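Local atomic coordinates of putative hemin transport system, substrate-binding protein (Burkholderia cenocepacia J2315, PDB entry 5GIZ), a protein that binds heme in the periplasm and probably hands it to a membrane transporter that takes it into the bacterial cell. Residues A147-T159 with L199-D211. Residues are numbered along the deposited sequence; the frame is centred on the assembly and turned at random.
Sequences AQPPRVLFVLNHT and LAAAAPDVVLISD. With SO4 (sulfate ion), chain D.
The guanidinium of Arg151 is engaged along its edge: NE gives a hydrogen bond to Ala202 O (2.8 Å), nearly in the guanidinium plane, while NH1 and NH2 hold a sulfate, probably from the crystallisation liquor; NH2 also bonds Ala184 O. A bend at chi3 (72°) turns this long chain back onto the helix end, where a cationic donor probably suits the carbonyl. Phe154 CD1 lies 3.7 Å from Leu208 CG, the branch point, in plane at the ring edge. Asp205 suits the strand's entrance: its OD2 takes a nearly straight bond from Arg151 N (2.8 Å) on the anti side, 28° out of the carboxylate plane, and Arg151 O accepts from both Asp205 N and Val206 N. Beyond it the backbones pair in parallel, Leu208 N reaching Leu153 O at 2.8 Å. On the other face Leu153 CB packs on Pro204 CB (3.7 Å), and beta-branched Val155 lies alongside Ile209. A water then links Ser210 N to Leu156 O, and Ser210 OG caps Gly213 N in helix 211-217. Parallel strands 151-159 and 206-210, the second entered from helix 196-202, fit the alpha/beta lobe of a periplasmic binding protein; Phe154 touches Ala172 and Tyr191, which bind heme in the loaded protein.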
loop_
_atom_site.group_PDB
_atom_site.type_symbol
_atom_site.label_atom_id
_atom_site.label_comp_id
_atom_site.label_asym_id
_atom_site.label_seq_id
_atom_site.Cartn_x
_atom_site.Cartn_y
_atom_site.Cartn_z
ATOM N N ALA A 147 10.715 -9.621 23.183
ATOM C CA ALA A 147 10.256 -9.004 24.427
ATOM C C ALA A 147 8.939 -8.299 24.139
ATOM O O ALA A 147 8.034 -8.923 23.616
ATOM C CB ALA A 147 11.290 -8.034 24.954
ATOM N N GLN A 148 8.821 -7.014 24.437
ATOM C CA GLN A 148 7.578 -6.337 24.144
ATOM C C GLN A 148 7.634 -5.751 22.748
ATOM O O GLN A 148 8.739 -5.656 22.156
ATOM C CB GLN A 148 7.320 -5.233 25.118
ATOM C CG GLN A 148 6.965 -5.756 26.488
ATOM C CD GLN A 148 7.654 -4.929 27.512
ATOM O OE1 GLN A 148 8.845 -5.133 27.816
ATOM N NE2 GLN A 148 6.930 -3.958 28.042
ATOM N N PRO A 149 6.482 -5.363 22.220
ATOM C CA PRO A 149 6.480 -4.840 20.860
ATOM C C PRO A 149 7.511 -3.721 20.639
ATOM O O PRO A 149 7.571 -2.739 21.403
ATOM C CB PRO A 149 5.054 -4.356 20.685
ATOM C CG PRO A 149 4.252 -5.356 21.520
ATOM C CD PRO A 149 5.105 -5.575 22.725
ATOM N N PRO A 150 8.411 -3.875 19.645
ATOM C CA PRO A 150 9.417 -2.851 19.457
ATOM C C PRO A 150 8.853 -1.567 18.784
ATOM O O PRO A 150 7.857 -1.615 18.048
ATOM C CB PRO A 150 10.442 -3.572 18.562
ATOM C CG PRO A 150 9.618 -4.519 17.770
ATOM C CD PRO A 150 8.616 -5.038 18.755
ATOM N N ARG A 151 9.556 -0.448 18.978
ATOM C CA ARG A 151 9.120 0.830 18.413
ATOM C C ARG A 151 9.698 1.013 17.034
ATOM O O ARG A 151 10.901 0.942 16.857
ATOM C CB ARG A 151 9.534 1.980 19.320
ATOM C CG ARG A 151 9.038 1.856 20.764
ATOM C CD ARG A 151 9.480 3.056 21.599
ATOM N NE ARG A 151 8.740 4.246 21.228
ATOM C CZ ARG A 151 7.538 4.573 21.655
ATOM N NH1 ARG A 151 6.843 3.765 22.454
ATOM N NH2 ARG A 151 6.961 5.687 21.185
ATOM N N VAL A 152 8.840 1.226 16.043
ATOM C CA VAL A 152 9.265 1.350 14.658
ATOM C C VAL A 152 8.837 2.704 14.126
ATOM O O VAL A 152 7.662 3.051 14.223
ATOM C CB VAL A 152 8.628 0.248 13.786
ATOM C CG1 VAL A 152 9.044 0.422 12.328
ATOM C CG2 VAL A 152 9.021 -1.133 14.319
ATOM N N LEU A 153 9.783 3.442 13.525
ATOM C CA LEU A 153 9.546 4.722 12.848
ATOM C C LEU A 153 9.457 4.420 11.373
ATOM O O LEU A 153 10.404 3.855 10.844
ATOM C CB LEU A 153 10.756 5.594 13.069
ATOM C CG LEU A 153 10.726 6.936 12.330
ATOM C CD1 LEU A 153 9.658 7.826 12.892
ATOM C CD2 LEU A 153 12.115 7.586 12.380
ATOM N N PHE A 154 8.363 4.834 10.739
ATOM C CA PHE A 154 8.219 4.788 9.293
ATOM C C PHE A 154 8.460 6.130 8.645
ATOM O O PHE A 154 7.754 7.070 8.909
ATOM C CB PHE A 154 6.842 4.240 8.820
ATOM C CG PHE A 154 6.756 4.160 7.318
ATOM C CD1 PHE A 154 7.447 3.208 6.649
ATOM C CD2 PHE A 154 6.093 5.121 6.583
ATOM C CE1 PHE A 154 7.463 3.133 5.265
ATOM C CE2 PHE A 154 6.107 5.037 5.188
ATOM C CZ PHE A 154 6.799 4.080 4.555
ATOM N N VAL A 155 9.486 6.170 7.830
ATOM C CA VAL A 155 9.814 7.306 6.990
ATOM C C VAL A 155 9.236 7.089 5.598
ATOM O O VAL A 155 9.648 6.154 4.895
ATOM C CB VAL A 155 11.333 7.428 6.848
ATOM C CG1 VAL A 155 11.695 8.542 5.846
ATOM C CG2 VAL A 155 11.956 7.681 8.234
ATOM N N LEU A 156 8.390 8.033 5.172
ATOM C CA LEU A 156 7.892 8.024 3.802
ATOM C C LEU A 156 8.927 8.617 2.847
ATOM O O LEU A 156 9.241 8.038 1.821
ATOM C CB LEU A 156 6.595 8.828 3.715
ATOM C CG LEU A 156 5.934 8.852 2.321
ATOM C CD1 LEU A 156 5.642 7.432 1.836
ATOM C CD2 LEU A 156 4.682 9.699 2.349
ATOM N N ASN A 157 9.418 9.789 3.207
ATOM C CA ASN A 157 10.342 10.524 2.373
ATOM C C ASN A 157 11.039 11.605 3.191
ATOM O O ASN A 157 10.810 11.748 4.417
ATOM C CB ASN A 157 9.604 11.120 1.150
ATOM C CG ASN A 157 8.587 12.170 1.523
ATOM O OD1 ASN A 157 8.870 13.080 2.292
ATOM N ND2 ASN A 157 7.393 12.062 0.948
ATOM N N HIS A 158 11.901 12.381 2.517
ATOM C CA HIS A 158 12.635 13.467 3.135
ATOM C C HIS A 158 12.444 14.696 2.282
ATOM O O HIS A 158 12.351 14.606 1.045
ATOM C CB HIS A 158 14.143 13.202 3.135
ATOM C CG HIS A 158 14.600 12.208 4.150
ATOM N ND1 HIS A 158 14.390 10.857 4.008
ATOM C CD2 HIS A 158 15.303 12.363 5.295
ATOM C CE1 HIS A 158 14.923 10.217 5.036
ATOM N NE2 HIS A 158 15.509 11.110 5.822
ATOM N N THR A 159 12.392 15.852 2.929
ATOM C CA THR A 159 12.636 17.122 2.249
ATOM C C THR A 159 13.899 17.701 2.866
ATOM O O THR A 159 13.881 18.164 4.020
ATOM C CB THR A 159 11.460 18.090 2.426
ATOM O OG1 THR A 159 10.261 17.534 1.871
ATOM C CG2 THR A 159 11.749 19.391 1.697
ATOM N N LEU A 199 11.582 13.139 17.346
ATOM C CA LEU A 199 12.392 11.931 17.065
ATOM C C LEU A 199 13.042 11.388 18.346
ATOM O O LEU A 199 12.959 10.211 18.627
ATOM C CB LEU A 199 13.472 12.217 16.013
ATOM C CG LEU A 199 14.447 11.057 15.716
ATOM C CD1 LEU A 199 13.706 9.772 15.318
ATOM C CD2 LEU A 199 15.410 11.488 14.637
ATOM N N ALA A 200 13.662 12.256 19.145
ATOM C CA ALA A 200 14.280 11.792 20.385
ATOM C C ALA A 200 13.224 11.122 21.287
ATOM O O ALA A 200 13.433 9.999 21.799
ATOM C CB ALA A 200 14.957 12.957 21.110
ATOM N N ALA A 201 12.067 11.759 21.422
ATOM C CA ALA A 201 10.942 11.196 22.203
ATOM C C ALA A 201 10.435 9.863 21.644
ATOM O O ALA A 201 10.020 8.971 22.394
ATOM C CB ALA A 201 9.791 12.168 22.239
ATOM N N ALA A 202 10.409 9.773 20.318
ATOM C CA ALA A 202 9.868 8.591 19.660
ATOM C C ALA A 202 10.761 7.375 19.888
ATOM O O ALA A 202 10.268 6.226 19.901
ATOM C CB ALA A 202 9.693 8.846 18.178
ATOM N N ALA A 203 12.059 7.640 19.999
ATOM C CA ALA A 203 13.079 6.611 20.381
ATOM C C ALA A 203 12.882 5.289 19.623
ATOM O O ALA A 203 12.627 4.239 20.212
ATOM C CB ALA A 203 13.018 6.355 21.869
ATOM N N PRO A 204 12.896 5.371 18.296
ATOM C CA PRO A 204 12.678 4.150 17.538
ATOM C C PRO A 204 13.769 3.115 17.728
ATOM O O PRO A 204 14.946 3.442 17.797
ATOM C CB PRO A 204 12.669 4.639 16.092
ATOM C CG PRO A 204 13.453 5.898 16.106
ATOM C CD PRO A 204 13.221 6.517 17.426
ATOM N N ASP A 205 13.376 1.850 17.775
ATOM C CA ASP A 205 14.254 0.694 17.748
ATOM C C ASP A 205 14.641 0.284 16.345
ATOM O O ASP A 205 15.683 -0.249 16.151
ATOM C CB ASP A 205 13.606 -0.493 18.474
ATOM C CG ASP A 205 13.165 -0.140 19.875
ATOM O OD1 ASP A 205 14.001 0.490 20.562
ATOM O OD2 ASP A 205 12.019 -0.400 20.326
ATOM N N VAL A 206 13.782 0.558 15.364
ATOM C CA VAL A 206 14.052 0.241 13.951
ATOM C C VAL A 206 13.520 1.374 13.121
ATOM O O VAL A 206 12.465 1.950 13.449
ATOM C CB VAL A 206 13.300 -1.038 13.484
ATOM C CG1 VAL A 206 13.638 -1.475 12.027
ATOM C CG2 VAL A 206 13.590 -2.219 14.405
ATOM N N VAL A 207 14.235 1.755 12.086
ATOM C CA VAL A 207 13.702 2.646 11.080
ATOM C C VAL A 207 13.273 1.820 9.875
ATOM O O VAL A 207 14.065 1.091 9.286
ATOM C CB VAL A 207 14.742 3.669 10.628
ATOM C CG1 VAL A 207 14.185 4.536 9.551
ATOM C CG2 VAL A 207 15.268 4.493 11.804
ATOM N N LEU A 208 12.015 1.987 9.493
ATOM C CA LEU A 208 11.393 1.341 8.364
ATOM C C LEU A 208 11.212 2.407 7.296
ATOM O O LEU A 208 10.796 3.523 7.570
ATOM C CB LEU A 208 10.025 0.813 8.766
ATOM C CG LEU A 208 9.188 0.073 7.717
ATOM C CD1 LEU A 208 9.911 -1.201 7.263
ATOM C CD2 LEU A 208 7.802 -0.249 8.287
ATOM N N ILE A 209 11.527 2.036 6.082
ATOM C CA ILE A 209 11.458 2.959 4.939
ATOM C C ILE A 209 11.145 2.157 3.692
ATOM O O ILE A 209 11.510 0.977 3.564
ATOM C CB ILE A 209 12.783 3.754 4.830
ATOM C CG1 ILE A 209 12.674 4.900 3.829
ATOM C CG2 ILE A 209 13.928 2.862 4.486
ATOM C CD1 ILE A 209 13.878 5.811 3.899
ATOM N N SER A 210 10.485 2.771 2.722
ATOM C CA SER A 210 10.315 2.082 1.466
ATOM C C SER A 210 11.640 2.061 0.676
ATOM O O SER A 210 12.512 2.906 0.875
ATOM C CB SER A 210 9.205 2.670 0.609
ATOM O OG SER A 210 9.574 3.966 0.168
ATOM N N ASP A 211 11.715 1.105 -0.246
ATOM C CA ASP A 211 12.842 1.056 -1.178
ATOM C C ASP A 211 13.007 2.392 -1.861
ATOM O O ASP A 211 14.162 2.895 -1.975
ATOM C CB ASP A 211 12.657 0.003 -2.273
ATOM C CG ASP A 211 12.586 -1.404 -1.736
ATOM O OD1 ASP A 211 12.792 -1.572 -0.515
ATOM O OD2 ASP A 211 12.314 -2.333 -2.548
HETATM S S SO4 D . 3.842 5.745 23.503
HETATM O O1 SO4 D . 3.736 4.420 22.859
HETATM O O2 SO4 D . 2.474 6.245 23.659
HETATM O O3 SO4 D . 4.539 5.595 24.795
HETATM O O4 SO4 D . 4.610 6.663 22.638
HETATM O O HOH W 1 9.204 5.397 2.502
#